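Local coordinates for protein kinase (Staphylococcus aureus subsp. aureus Mu50, PDB 3PY9), which probably phosphorylates proteins on serine and threonine in its full-length form and senses muropeptides through its extracellular PASTA repeats, at residues Pro72-Met77 and Glu125-Asp130; Asn79-Pro84 and Ala116-Thr121; Leu95-Val100 and His129-Lys134; Ile102-Asn107 and Leu135-Gly140. All coordinates share one frame; numbering follows the deposited sequence.

Interaction 1: residues Pro72-Met77 and Glu125-Asp130; sequences PEKVKM and EIAIHD. With EU (europium ion), chain E.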
loop_
_atom_site.group_PDB
_atom_site.type_symbol
_atom_site.label_atom_id
_atom_site.label_comp_id
_atom_site.label_asym_id
_atom_site.label_seq_id
_atom_site.Cartn_x
_atom_site.Cartn_y
_atom_site.Cartn_z
ATOM N N PRO A 72 -15.607 -12.988 31.031
ATOM C CA PRO A 72 -14.201 -12.620 30.807
ATOM C C PRO A 72 -13.942 -11.116 30.974
ATOM O O PRO A 72 -14.741 -10.296 30.510
ATOM C CB PRO A 72 -13.960 -13.044 29.348
ATOM C CG PRO A 72 -15.031 -14.084 29.063
ATOM C CD PRO A 72 -16.211 -13.637 29.851
ATOM N N GLU A 73 -12.847 -10.760 31.637
ATOM C CA GLU A 73 -12.382 -9.364 31.668
ATOM C C GLU A 73 -11.901 -8.984 30.272
ATOM O O GLU A 73 -11.171 -9.758 29.647
ATOM C CB GLU A 73 -11.245 -9.206 32.677
ATOM C CG GLU A 73 -10.827 -7.760 32.943
ATOM C CD GLU A 73 -9.621 -7.653 33.846
ATOM O OE1 GLU A 73 -9.074 -8.703 34.226
ATOM O OE2 GLU A 73 -9.217 -6.519 34.178
ATOM N N LYS A 74 -12.317 -7.812 29.781
ATOM C CA LYS A 74 -12.059 -7.388 28.390
ATOM C C LYS A 74 -11.415 -6.000 28.284
ATOM O O LYS A 74 -11.507 -5.197 29.215
ATOM C CB LYS A 74 -13.359 -7.407 27.570
ATOM C CG LYS A 74 -14.064 -8.773 27.500
ATOM C CD LYS A 74 -15.259 -8.755 26.566
ATOM C CE LYS A 74 -15.822 -10.151 26.366
ATOM N NZ LYS A 74 -17.037 -10.171 25.489
ATOM N N VAL A 75 -10.759 -5.732 27.151
ATOM C CA VAL A 75 -10.248 -4.389 26.808
ATOM C C VAL A 75 -10.615 -3.997 25.379
ATOM O O VAL A 75 -11.039 -4.830 24.576
ATOM C CB VAL A 75 -8.703 -4.265 26.934
ATOM C CG1 VAL A 75 -8.266 -4.089 28.386
ATOM C CG2 VAL A 75 -7.999 -5.447 26.291
ATOM N N LYS A 76 -10.454 -2.716 25.066
ATOM C CA LYS A 76 -10.535 -2.230 23.687
ATOM C C LYS A 76 -9.216 -2.518 22.961
ATOM O O LYS A 76 -8.143 -2.088 23.398
ATOM C CB LYS A 76 -10.844 -0.725 23.674
ATOM C CG LYS A 76 -12.268 -0.338 23.198
ATOM C CD LYS A 76 -13.419 -1.283 23.647
ATOM C CE LYS A 76 -13.853 -1.128 25.132
ATOM N NZ LYS A 76 -13.392 -2.280 26.006
ATOM N N MET A 77 -9.298 -3.275 21.872
ATOM C CA MET A 77 -8.120 -3.529 21.047
ATOM C C MET A 77 -7.587 -2.203 20.490
ATOM O O MET A 77 -8.331 -1.454 19.833
ATOM C CB MET A 77 -8.433 -4.513 19.916
ATOM C CG MET A 77 -7.216 -4.893 19.052
ATOM S SD MET A 77 -6.104 -6.037 19.872
ATOM C CE MET A 77 -4.647 -5.973 18.821
ATOM N N GLU A 125 -13.796 -4.953 21.799
ATOM C CA GLU A 125 -13.545 -5.491 23.138
ATOM C C GLU A 125 -12.964 -6.882 22.979
ATOM O O GLU A 125 -13.558 -7.729 22.311
ATOM C CB GLU A 125 -14.826 -5.548 23.994
ATOM C CG GLU A 125 -15.039 -4.343 24.903
ATOM C CD GLU A 125 -15.574 -4.706 26.300
ATOM O OE1 GLU A 125 -16.465 -5.594 26.419
ATOM O OE2 GLU A 125 -15.107 -4.083 27.290
ATOM N N ILE A 126 -11.796 -7.106 23.567
ATOM C CA ILE A 126 -11.195 -8.438 23.577
ATOM C C ILE A 126 -10.888 -8.887 25.003
ATOM O O ILE A 126 -10.462 -8.086 25.835
ATOM C CB ILE A 126 -9.933 -8.567 22.640
ATOM C CG1 ILE A 126 -9.492 -10.032 22.556
ATOM C CG2 ILE A 126 -8.771 -7.683 23.100
ATOM C CD1 ILE A 126 -8.721 -10.407 21.339
ATOM N N ALA A 127 -11.126 -10.171 25.266
ATOM C CA ALA A 127 -10.751 -10.803 26.534
ATOM C C ALA A 127 -9.220 -10.839 26.724
ATOM O O ALA A 127 -8.483 -11.223 25.809
ATOM C CB ALA A 127 -11.349 -12.206 26.609
ATOM N N ILE A 128 -8.742 -10.436 27.903
ATOM C CA ILE A 128 -7.289 -10.304 28.129
ATOM C C ILE A 128 -6.595 -11.643 28.429
ATOM O O ILE A 128 -5.375 -11.693 28.608
ATOM C CB ILE A 128 -6.910 -9.198 29.187
ATOM C CG1 ILE A 128 -7.111 -9.685 30.631
ATOM C CG2 ILE A 128 -7.680 -7.898 28.929
ATOM C CD1 ILE A 128 -6.128 -9.075 31.640
ATOM N N HIS A 129 -7.379 -12.720 28.465
ATOM C CA HIS A 129 -6.839 -14.069 28.647
ATOM C C HIS A 129 -7.195 -15.030 27.488
ATOM O O HIS A 129 -8.372 -15.173 27.119
ATOM C CB HIS A 129 -7.254 -14.650 30.012
ATOM C CG HIS A 129 -6.863 -13.794 31.189
ATOM N ND1 HIS A 129 -5.602 -13.251 31.336
ATOM C CD2 HIS A 129 -7.566 -13.406 32.281
ATOM C CE1 HIS A 129 -5.551 -12.555 32.459
ATOM N NE2 HIS A 129 -6.730 -12.630 33.050
ATOM N N ASP A 130 -6.159 -15.693 26.951
ATOM C CA ASP A 130 -6.224 -16.542 25.729
ATOM C C ASP A 130 -6.789 -15.772 24.531
ATOM O O ASP A 130 -7.593 -16.301 23.754
ATOM C CB ASP A 130 -6.975 -17.870 25.979
ATOM C CG ASP A 130 -6.676 -18.949 24.910
ATOM O OD1 ASP A 130 -5.522 -19.070 24.447
ATOM O OD2 ASP A 130 -7.606 -19.700 24.544
HETATM EU EU EU E . -3.425 -18.471 23.385
HETATM O O HOH W 1 -9.794 -11.980 30.053
#

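Interaction 2: residues Asn79-Pro84 and Ala116-Thr121; sequences NVIGLP and ANQSVT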
loop_
_atom_site.group_PDB
_atom_site.type_symbol
_atom_site.label_atom_id
_atom_site.label_comp_id
_atom_site.label_asym_id
_atom_site.label_seq_id
_atom_site.Cartn_x
_atom_site.Cartn_y
_atom_site.Cartn_z
ATOM N N ASN A 79 -5.106 0.249 18.052
ATOM C CA ASN A 79 -4.691 0.260 16.646
ATOM C C ASN A 79 -3.174 0.362 16.634
ATOM O O ASN A 79 -2.603 1.369 17.097
ATOM C CB ASN A 79 -5.334 1.441 15.898
ATOM C CG ASN A 79 -5.116 1.382 14.394
ATOM O OD1 ASN A 79 -4.215 2.021 13.870
ATOM N ND2 ASN A 79 -5.946 0.621 13.695
ATOM N N VAL A 80 -2.529 -0.705 16.158
ATOM C CA VAL A 80 -1.059 -0.829 16.191
ATOM C C VAL A 80 -0.461 -0.942 14.780
ATOM O O VAL A 80 0.754 -0.965 14.605
ATOM C CB VAL A 80 -0.569 -2.006 17.105
ATOM C CG1 VAL A 80 -1.143 -1.890 18.525
ATOM C CG2 VAL A 80 -0.941 -3.363 16.516
ATOM N N ILE A 81 -1.338 -1.023 13.787
ATOM C CA ILE A 81 -0.957 -1.044 12.381
ATOM C C ILE A 81 -0.053 0.139 12.030
ATOM O O ILE A 81 -0.386 1.290 12.292
ATOM C CB ILE A 81 -2.211 -1.033 11.491
ATOM C CG1 ILE A 81 -2.908 -2.397 11.559
ATOM C CG2 ILE A 81 -1.848 -0.686 10.058
ATOM C CD1 ILE A 81 -4.373 -2.384 11.178
ATOM N N GLY A 82 1.109 -0.149 11.464
ATOM C CA GLY A 82 2.009 0.921 11.039
ATOM C C GLY A 82 3.048 1.357 12.054
ATOM O O GLY A 82 3.968 2.087 11.690
ATOM N N LEU A 83 2.913 0.917 13.310
ATOM C CA LEU A 83 3.936 1.137 14.351
ATOM C C LEU A 83 5.040 0.102 14.226
ATOM O O LEU A 83 4.781 -0.999 13.726
ATOM C CB LEU A 83 3.332 1.004 15.755
ATOM C CG LEU A 83 1.996 1.682 16.079
ATOM C CD1 LEU A 83 1.591 1.364 17.509
ATOM C CD2 LEU A 83 2.054 3.219 15.832
ATOM N N PRO A 84 6.271 0.428 14.700
ATOM C CA PRO A 84 7.339 -0.579 14.798
ATOM C C PRO A 84 6.928 -1.689 15.761
ATOM O O PRO A 84 6.159 -1.431 16.685
ATOM C CB PRO A 84 8.520 0.190 15.396
ATOM C CG PRO A 84 8.211 1.603 15.240
ATOM C CD PRO A 84 6.720 1.747 15.181
ATOM N N ALA A 116 1.926 -4.687 9.685
ATOM C CA ALA A 116 1.080 -4.524 8.499
ATOM C C ALA A 116 -0.403 -4.827 8.744
ATOM O O ALA A 116 -1.259 -4.368 7.978
ATOM C CB ALA A 116 1.598 -5.390 7.360
ATOM N N ASN A 117 -0.701 -5.606 9.790
ATOM C CA ASN A 117 -2.049 -6.127 10.026
ATOM C C ASN A 117 -2.186 -6.635 11.471
ATOM O O ASN A 117 -1.210 -7.106 12.091
ATOM C CB ASN A 117 -2.375 -7.242 9.006
ATOM C CG ASN A 117 -3.866 -7.674 9.004
ATOM O OD1 ASN A 117 -4.727 -7.011 8.411
ATOM N ND2 ASN A 117 -4.159 -8.808 9.644
ATOM N N GLN A 118 -3.411 -6.496 11.980
ATOM C CA GLN A 118 -3.880 -7.014 13.264
ATOM C C GLN A 118 -4.943 -8.073 13.063
ATOM O O GLN A 118 -5.915 -7.874 12.312
ATOM C CB GLN A 118 -4.603 -5.921 14.021
ATOM C CG GLN A 118 -3.782 -5.100 14.896
ATOM C CD GLN A 118 -4.481 -3.806 15.184
ATOM O OE1 GLN A 118 -5.489 -3.760 15.906
ATOM N NE2 GLN A 118 -3.967 -2.737 14.605
ATOM N N SER A 119 -4.759 -9.171 13.779
ATOM C CA SER A 119 -5.741 -10.232 13.981
ATOM C C SER A 119 -7.097 -9.677 14.387
ATOM O O SER A 119 -8.119 -10.081 13.857
ATOM C CB SER A 119 -5.247 -11.094 15.152
ATOM O OG SER A 119 -5.406 -12.457 14.901
ATOM N N VAL A 120 -7.087 -8.776 15.365
ATOM C CA VAL A 120 -8.305 -8.308 16.028
ATOM C C VAL A 120 -8.489 -6.825 15.698
ATOM O O VAL A 120 -7.593 -6.025 15.945
ATOM C CB VAL A 120 -8.210 -8.540 17.575
ATOM C CG1 VAL A 120 -9.414 -7.951 18.314
ATOM C CG2 VAL A 120 -8.050 -10.037 17.894
ATOM N N THR A 121 -9.630 -6.452 15.126
ATOM C CA THR A 121 -9.745 -5.100 14.563
ATOM C C THR A 121 -9.859 -4.037 15.641
ATOM O O THR A 121 -10.438 -4.274 16.691
ATOM C CB THR A 121 -10.840 -4.972 13.481
ATOM O OG1 THR A 121 -12.137 -5.083 14.073
ATOM C CG2 THR A 121 -10.658 -6.068 12.396
#

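Interaction 3: residues Leu95-Val100 and His129-Lys134; sequences LGLKDV and HDSNIK. With EU (europium ion), chain E.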
loop_
_atom_site.group_PDB
_atom_site.type_symbol
_atom_site.label_atom_id
_atom_site.label_comp_id
_atom_site.label_asym_id
_atom_site.label_seq_id
_atom_site.Cartn_x
_atom_site.Cartn_y
_atom_site.Cartn_z
ATOM N N LEU A 95 -2.130 -2.892 28.189
ATOM C CA LEU A 95 -3.532 -3.204 28.447
ATOM C C LEU A 95 -3.728 -4.630 28.971
ATOM O O LEU A 95 -4.865 -5.103 29.081
ATOM C CB LEU A 95 -4.367 -2.984 27.184
ATOM C CG LEU A 95 -4.309 -1.619 26.496
ATOM C CD1 LEU A 95 -5.213 -1.605 25.259
ATOM C CD2 LEU A 95 -4.677 -0.480 27.451
ATOM N N GLY A 96 -2.623 -5.301 29.297
ATOM C CA GLY A 96 -2.647 -6.672 29.796
ATOM C C GLY A 96 -2.756 -7.731 28.708
ATOM O O GLY A 96 -2.946 -8.909 29.013
ATOM N N LEU A 97 -2.636 -7.312 27.444
ATOM C CA LEU A 97 -2.660 -8.228 26.298
ATOM C C LEU A 97 -1.268 -8.789 26.003
ATOM O O LEU A 97 -0.453 -8.139 25.343
ATOM C CB LEU A 97 -3.238 -7.537 25.059
ATOM C CG LEU A 97 -4.699 -7.076 25.148
ATOM C CD1 LEU A 97 -5.014 -5.982 24.145
ATOM C CD2 LEU A 97 -5.652 -8.260 25.011
ATOM N N LYS A 98 -1.010 -10.003 26.487
ATOM C CA LYS A 98 0.322 -10.593 26.408
ATOM C C LYS A 98 0.418 -11.849 25.523
ATOM O O LYS A 98 1.522 -12.294 25.200
ATOM C CB LYS A 98 0.856 -10.871 27.824
ATOM C CG LYS A 98 0.764 -9.662 28.767
ATOM C CD LYS A 98 1.477 -9.890 30.118
ATOM C CE LYS A 98 0.970 -8.909 31.197
ATOM N NZ LYS A 98 1.031 -7.452 30.799
ATOM N N ASP A 99 -0.722 -12.411 25.129
ATOM C CA ASP A 99 -0.752 -13.590 24.253
ATOM C C ASP A 99 -0.701 -13.148 22.780
ATOM O O ASP A 99 -1.720 -13.124 22.086
ATOM C CB ASP A 99 -2.001 -14.448 24.550
ATOM C CG ASP A 99 -2.240 -15.554 23.515
ATOM O OD1 ASP A 99 -1.290 -15.934 22.787
ATOM O OD2 ASP A 99 -3.384 -16.056 23.420
ATOM N N VAL A 100 0.488 -12.773 22.319
ATOM C CA VAL A 100 0.631 -12.204 20.979
ATOM C C VAL A 100 1.641 -12.989 20.174
ATOM O O VAL A 100 2.783 -13.164 20.587
ATOM C CB VAL A 100 1.013 -10.703 21.012
ATOM C CG1 VAL A 100 1.011 -10.118 19.611
ATOM C CG2 VAL A 100 0.039 -9.923 21.897
ATOM N N HIS A 129 -7.379 -12.720 28.465
ATOM C CA HIS A 129 -6.839 -14.069 28.647
ATOM C C HIS A 129 -7.195 -15.030 27.488
ATOM O O HIS A 129 -8.372 -15.173 27.119
ATOM C CB HIS A 129 -7.254 -14.650 30.012
ATOM C CG HIS A 129 -6.863 -13.794 31.189
ATOM N ND1 HIS A 129 -5.602 -13.251 31.336
ATOM C CD2 HIS A 129 -7.566 -13.406 32.281
ATOM C CE1 HIS A 129 -5.551 -12.555 32.459
ATOM N NE2 HIS A 129 -6.730 -12.630 33.050
ATOM N N ASP A 130 -6.159 -15.693 26.951
ATOM C CA ASP A 130 -6.224 -16.542 25.729
ATOM C C ASP A 130 -6.789 -15.772 24.531
ATOM O O ASP A 130 -7.593 -16.301 23.754
ATOM C CB ASP A 130 -6.975 -17.870 25.979
ATOM C CG ASP A 130 -6.676 -18.949 24.910
ATOM O OD1 ASP A 130 -5.522 -19.070 24.447
ATOM O OD2 ASP A 130 -7.606 -19.700 24.544
ATOM N N SER A 131 -6.339 -14.526 24.388
ATOM C CA SER A 131 -6.859 -13.594 23.373
ATOM C C SER A 131 -6.452 -13.957 21.937
ATOM O O SER A 131 -7.078 -13.497 20.966
ATOM C CB SER A 131 -6.448 -12.143 23.697
ATOM O OG SER A 131 -5.107 -12.057 24.174
ATOM N N ASN A 132 -5.410 -14.781 21.822
ATOM C CA ASN A 132 -4.849 -15.202 20.535
ATOM C C ASN A 132 -4.713 -14.038 19.554
ATOM O O ASN A 132 -5.284 -14.081 18.466
ATOM C CB ASN A 132 -5.683 -16.332 19.888
ATOM C CG ASN A 132 -6.066 -17.432 20.867
ATOM O OD1 ASN A 132 -5.209 -18.065 21.493
ATOM N ND2 ASN A 132 -7.365 -17.686 20.978
ATOM N N ILE A 133 -3.991 -12.986 19.939
ATOM C CA ILE A 133 -3.713 -11.913 18.981
ATOM C C ILE A 133 -2.601 -12.391 18.054
ATOM O O ILE A 133 -1.628 -13.018 18.498
ATOM C CB ILE A 133 -3.238 -10.572 19.607
ATOM C CG1 ILE A 133 -3.992 -10.204 20.900
ATOM C CG2 ILE A 133 -3.296 -9.461 18.558
ATOM C CD1 ILE A 133 -5.297 -9.513 20.716
ATOM N N LYS A 134 -2.771 -12.111 16.764
ATOM C CA LYS A 134 -1.718 -12.304 15.793
ATOM C C LYS A 134 -1.392 -10.970 15.138
ATOM O O LYS A 134 -2.286 -10.232 14.713
ATOM C CB LYS A 134 -2.157 -13.335 14.772
ATOM C CG LYS A 134 -1.042 -13.952 13.975
ATOM C CD LYS A 134 -1.551 -15.172 13.225
ATOM C CE LYS A 134 -1.655 -16.403 14.131
ATOM N NZ LYS A 134 -0.289 -16.954 14.463
HETATM EU EU EU E . -3.425 -18.471 23.385
HETATM O O HOH W 2 -3.195 -11.709 27.017
HETATM O O HOH W 3 -1.627 -15.541 19.779
#

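Interaction 4: residues Ile102-Asn107 and Leu135-Gly140; sequences IEKVYN and LYESLG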
loop_
_atom_site.group_PDB
_atom_site.type_symbol
_atom_site.label_atom_id
_atom_site.label_comp_id
_atom_site.label_asym_id
_atom_site.label_seq_id
_atom_site.Cartn_x
_atom_site.Cartn_y
_atom_site.Cartn_z
ATOM N N ILE A 102 3.680 -13.247 16.515
ATOM C CA ILE A 102 4.124 -12.535 15.314
ATOM C C ILE A 102 4.290 -13.465 14.112
ATOM O O ILE A 102 4.791 -14.580 14.226
ATOM C CB ILE A 102 5.464 -11.795 15.522
ATOM C CG1 ILE A 102 5.489 -11.052 16.867
ATOM C CG2 ILE A 102 5.789 -10.865 14.296
ATOM C CD1 ILE A 102 4.649 -9.772 16.916
ATOM N N GLU A 103 3.867 -12.957 12.957
ATOM C CA GLU A 103 4.022 -13.592 11.646
ATOM C C GLU A 103 4.652 -12.571 10.721
ATOM O O GLU A 103 4.159 -11.443 10.604
ATOM C CB GLU A 103 2.648 -13.903 11.071
ATOM C CG GLU A 103 1.827 -14.830 11.892
ATOM C CD GLU A 103 1.690 -16.155 11.213
ATOM O OE1 GLU A 103 1.518 -16.117 9.966
ATOM O OE2 GLU A 103 1.759 -17.208 11.911
ATOM N N LYS A 104 5.733 -12.960 10.063
ATOM C CA LYS A 104 6.419 -12.068 9.142
ATOM C C LYS A 104 5.941 -12.304 7.717
ATOM O O LYS A 104 5.886 -13.446 7.251
ATOM C CB LYS A 104 7.932 -12.239 9.252
ATOM C CG LYS A 104 8.476 -11.875 10.633
ATOM C CD LYS A 104 9.968 -12.143 10.759
ATOM C CE LYS A 104 10.559 -11.321 11.914
ATOM N NZ LYS A 104 12.018 -11.559 12.138
ATOM N N VAL A 105 5.573 -11.224 7.037
ATOM C CA VAL A 105 5.086 -11.317 5.675
ATOM C C VAL A 105 5.654 -10.141 4.914
ATOM O O VAL A 105 5.950 -9.104 5.489
ATOM C CB VAL A 105 3.507 -11.257 5.598
ATOM C CG1 VAL A 105 2.861 -12.536 6.155
ATOM C CG2 VAL A 105 2.959 -10.031 6.301
ATOM N N TYR A 106 5.781 -10.295 3.613
ATOM C CA TYR A 106 6.077 -9.158 2.781
ATOM C C TYR A 106 4.841 -8.297 2.679
ATOM O O TYR A 106 3.718 -8.793 2.668
ATOM C CB TYR A 106 6.533 -9.612 1.402
ATOM C CG TYR A 106 7.820 -10.395 1.419
ATOM C CD1 TYR A 106 9.028 -9.754 1.610
ATOM C CD2 TYR A 106 7.820 -11.779 1.236
ATOM C CE1 TYR A 106 10.224 -10.459 1.613
ATOM C CE2 TYR A 106 9.020 -12.496 1.243
ATOM C CZ TYR A 106 10.213 -11.810 1.424
ATOM O OH TYR A 106 11.407 -12.482 1.438
ATOM N N ASN A 107 5.058 -6.996 2.591
ATOM C CA ASN A 107 3.945 -6.058 2.576
ATOM C C ASN A 107 4.346 -4.746 1.903
ATOM O O ASN A 107 5.526 -4.390 1.941
ATOM C CB ASN A 107 3.484 -5.823 4.000
ATOM C CG ASN A 107 2.361 -4.844 4.082
ATOM O OD1 ASN A 107 2.540 -3.701 4.517
ATOM N ND2 ASN A 107 1.184 -5.278 3.673
ATOM N N LEU A 135 -0.107 -10.648 15.098
ATOM C CA LEU A 135 0.350 -9.439 14.471
ATOM C C LEU A 135 1.185 -9.820 13.265
ATOM O O LEU A 135 1.983 -10.780 13.319
ATOM C CB LEU A 135 1.187 -8.585 15.442
ATOM C CG LEU A 135 0.499 -7.968 16.680
ATOM C CD1 LEU A 135 1.423 -6.978 17.347
ATOM C CD2 LEU A 135 -0.857 -7.283 16.392
ATOM N N TYR A 136 0.999 -9.067 12.186
ATOM C CA TYR A 136 1.666 -9.355 10.941
ATOM C C TYR A 136 2.706 -8.281 10.736
ATOM O O TYR A 136 2.377 -7.117 10.482
ATOM C CB TYR A 136 0.662 -9.392 9.790
ATOM C CG TYR A 136 -0.325 -10.545 9.881
ATOM C CD1 TYR A 136 -0.088 -11.737 9.211
ATOM C CD2 TYR A 136 -1.487 -10.441 10.649
ATOM C CE1 TYR A 136 -0.985 -12.786 9.288
ATOM C CE2 TYR A 136 -2.390 -11.491 10.728
ATOM C CZ TYR A 136 -2.128 -12.659 10.043
ATOM O OH TYR A 136 -3.011 -13.718 10.101
ATOM N N GLU A 137 3.963 -8.680 10.879
ATOM C CA GLU A 137 5.073 -7.749 10.817
ATOM C C GLU A 137 5.574 -7.705 9.395
ATOM O O GLU A 137 5.825 -8.752 8.821
ATOM C CB GLU A 137 6.198 -8.237 11.727
ATOM C CG GLU A 137 7.376 -7.304 11.828
ATOM C CD GLU A 137 8.538 -7.921 12.567
ATOM O OE1 GLU A 137 8.380 -9.023 13.118
ATOM O OE2 GLU A 137 9.622 -7.314 12.592
ATOM N N SER A 138 5.748 -6.505 8.844
ATOM C CA SER A 138 6.227 -6.354 7.469
ATOM C C SER A 138 7.699 -6.756 7.307
ATOM O O SER A 138 8.539 -6.396 8.117
ATOM C CB SER A 138 6.051 -4.905 6.994
ATOM O OG SER A 138 6.570 -4.752 5.674
ATOM N N LEU A 139 8.000 -7.484 6.249
ATOM C CA LEU A 139 9.386 -7.701 5.852
ATOM C C LEU A 139 9.775 -6.719 4.750
ATOM O O LEU A 139 10.785 -6.913 4.087
ATOM C CB LEU A 139 9.601 -9.141 5.358
ATOM C CG LEU A 139 9.481 -10.313 6.337
ATOM C CD1 LEU A 139 9.429 -11.619 5.603
ATOM C CD2 LEU A 139 10.635 -10.311 7.337
ATOM N N GLY A 140 8.965 -5.673 4.566
ATOM C CA GLY A 140 9.079 -4.786 3.401
ATOM C C GLY A 140 8.576 -5.484 2.154
ATOM O O GLY A 140 8.076 -6.619 2.227
#

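Interaction 1: residues Pro72-Met77 and Glu125-Asp130
V75 and I126 pair at the centre of a short two-stranded antiparallel sheet in the PASTA domain, where strand 74-76 runs against strand 125-127. They form the hydrogen-bonded pair: V75 N gives to I126 O at 2.7 Å, and I126 N returns a bond to V75 O. A third bond, I128 N to E73 O at 3.1 Å, carries the pairing past the strand ends. The same E73 carbonyl also takes a proton from a water, which in turn accepts weakly from H129 N.

The two faces of this sheet differ in chemistry. On the side of V75 and I126 it is apolar: V75 CG2 touches I126 CG2 at 4.0 Å, and M77 and I126 both lean on I133 of strand 133-138. The other face holds K74, K76, E125 and A127 and is largely exposed. There the K74 chain crosses E125 at about a right angle, its CD 3.4 Å from E125 OE1. K76 NZ forms a salt bridge to E125 OE2, although the position of NZ in the model is less certain. Upstream, P72 CB rests on A127 CB at 3.9 Å.

I128 follows the strand but still serves the apolar face. With CG1 set between the backbone N and the carbonyl carbon (chi1 79°), its CG2 lies beside the backbone N and meets V75 CG2 at 3.6 Å.

Interaction 2: residues Asn79-Pro84 and Ala116-Thr121
Q118 reaches out from the end of strand 115-118 to V80 and I81, and most of this contact is packing around that one side chain. Its CG lies beside the backbone N and anti to the carbonyl carbon (chi1 -90°), and the chain runs on extended toward the 79-84 loop. Q118 CG meets V80 CG2 at 3.7 Å, and Q118 CD comes about as near to the same methyl. I81 approaches the chain obliquely, and its CG1 also reaches N117 CA at 4.1 Å. More loosely, I81 CG2 lies 4.3 Å from A116 O.

Polar contacts centre on the Q118 amide, which is probably turned over in the model. Its end lies close to the backbone nitrogens of V80 and I81; the modelled Q118 NE2 is 2.9 Å from V80 N, which with the amide turned back may be a hydrogen bond. The N79 side chain crosses Q118 at about a right angle, the two amide planes 70° apart.

This is where the PASTA domain leads into its helix. V80 to L83 make a type II beta turn, closed by L83 N to V80 O at 3.1 Å, and P84 is the N-cap of helix 85-93. G82 sits at the third position of the turn with positive phi (92°), where a CB would run into I81 O.

Backbone bonds tie both segments to their neighbours. G82 and L83 bond to I115, the residue before A116, while A116 and N117 both face Y136 of strand 133-138 in a classic beta bulge.

Interaction 3: residues Leu95-Val100 and His129-Lys134
The D99 carboxylate is met over its plane by N132 N, which gives a hydrogen bond to OD2 at 2.9 Å from a position 59° out of that plane. The same OD2 binds the europium ion at 2.4 Å, whereas D99 OD1 stays 3.4 Å from the metal. These groups form a europium site in this PASTA domain, with D130 OD1 and the N132 side chain as further ligands; the lanthanide is probably a crystallographic additive and not the natural ligand. D99 CG is anti to the backbone N (chi1 170°), which turns it to the 130-132 loop. That loop bends tightly, with positive phi at both D130 and N132. The ion would offset the repulsion between the two aspartates, whose D99 OD2 and D130 OD1 are 3.8 Å apart.

Next to the site the segments join as the start of a parallel pair. I133 N gives to D99 O at 3.1 Å, and V100 stands beside I133. A water lies within hydrogen-bonding distance of D99 OD1 and I133 O, though it has more acceptors in reach than protons to give.

L97 belongs to the hydrophobic side. It follows G96, the positive-phi residue of the Schellman motif ending helix 85-93, and packs on L92 of that helix and on I126. L97 CD2 comes 3.9 Å from S131 OG. Further along, V100 CG2 packs against I133 CB at 4.1 Å.

Interaction 4: residues Ile102-Asn107 and Leu135-Gly140
I102 to V105 pair in parallel with L135 to S138, the strand axes 4.6 Å apart at closest and twisted by 37°. E103 and V105 do the bonding on the first strand. E103 N gives to L135 O at 2.9 Å and E103 O receives E137 N; V105 N gives to E137 O, and V105 O receives L139 N at 2.7 Å. Further on, N107 N makes a hydrogen bond to G140 O at 3.1 Å, from above that carbonyl plane.

On the face with I102 and K104, the K104 and E137 chains lie side by side and point the same way. K104 CE touches E137 OE1 at 3.4 Å, while K104 NZ remains too distant for a salt bridge. I102 CG2 presses on the same oxygen, which is buried with no hydrogen-bond partner in the model, so the nearby lysine charge probably helps to stabilise it. The other face carries E103, V105 and Y136; E103 CB approaches the tyrosine ring obliquely, and the E103 carboxylate forms a salt bridge with K134.

L139 closes the end. Its CD1 sits over the face of the Y106 ring, 4.2 Å from the centroid, a CH-pi contact, while G140 O lies at the ring edge. S138 OG, also bonded to A110 O, accepts from G140 N at 2.8 Å in an ST turn.

Strand 115-118 runs antiparallel on the far side of 133-138, and helix 85-93 packs on L135, completing the helix-on-three-stranded-sheet core of a PASTA domain.

All four contacts build one PASTA domain. Interactions 3 and 4 share strand 133-138: interaction 3 starts its parallel pairing with 100-105 beside the metal, and interaction 4 carries it to the far end. Interaction 2 approaches the same sheet from the other edge strand, 115-118, and binds it to the turn before the helix, chiefly by one glutamine rather than by strand pairing. Interaction 1 is a separate, antiparallel pair at the surface, with charged residues outward; its I126 packs on I133 and on V120, joining it to the main sheet. Interactions 2, 3 and 4 are partly buried. Metal binding links interactions 1 and 3 through D130.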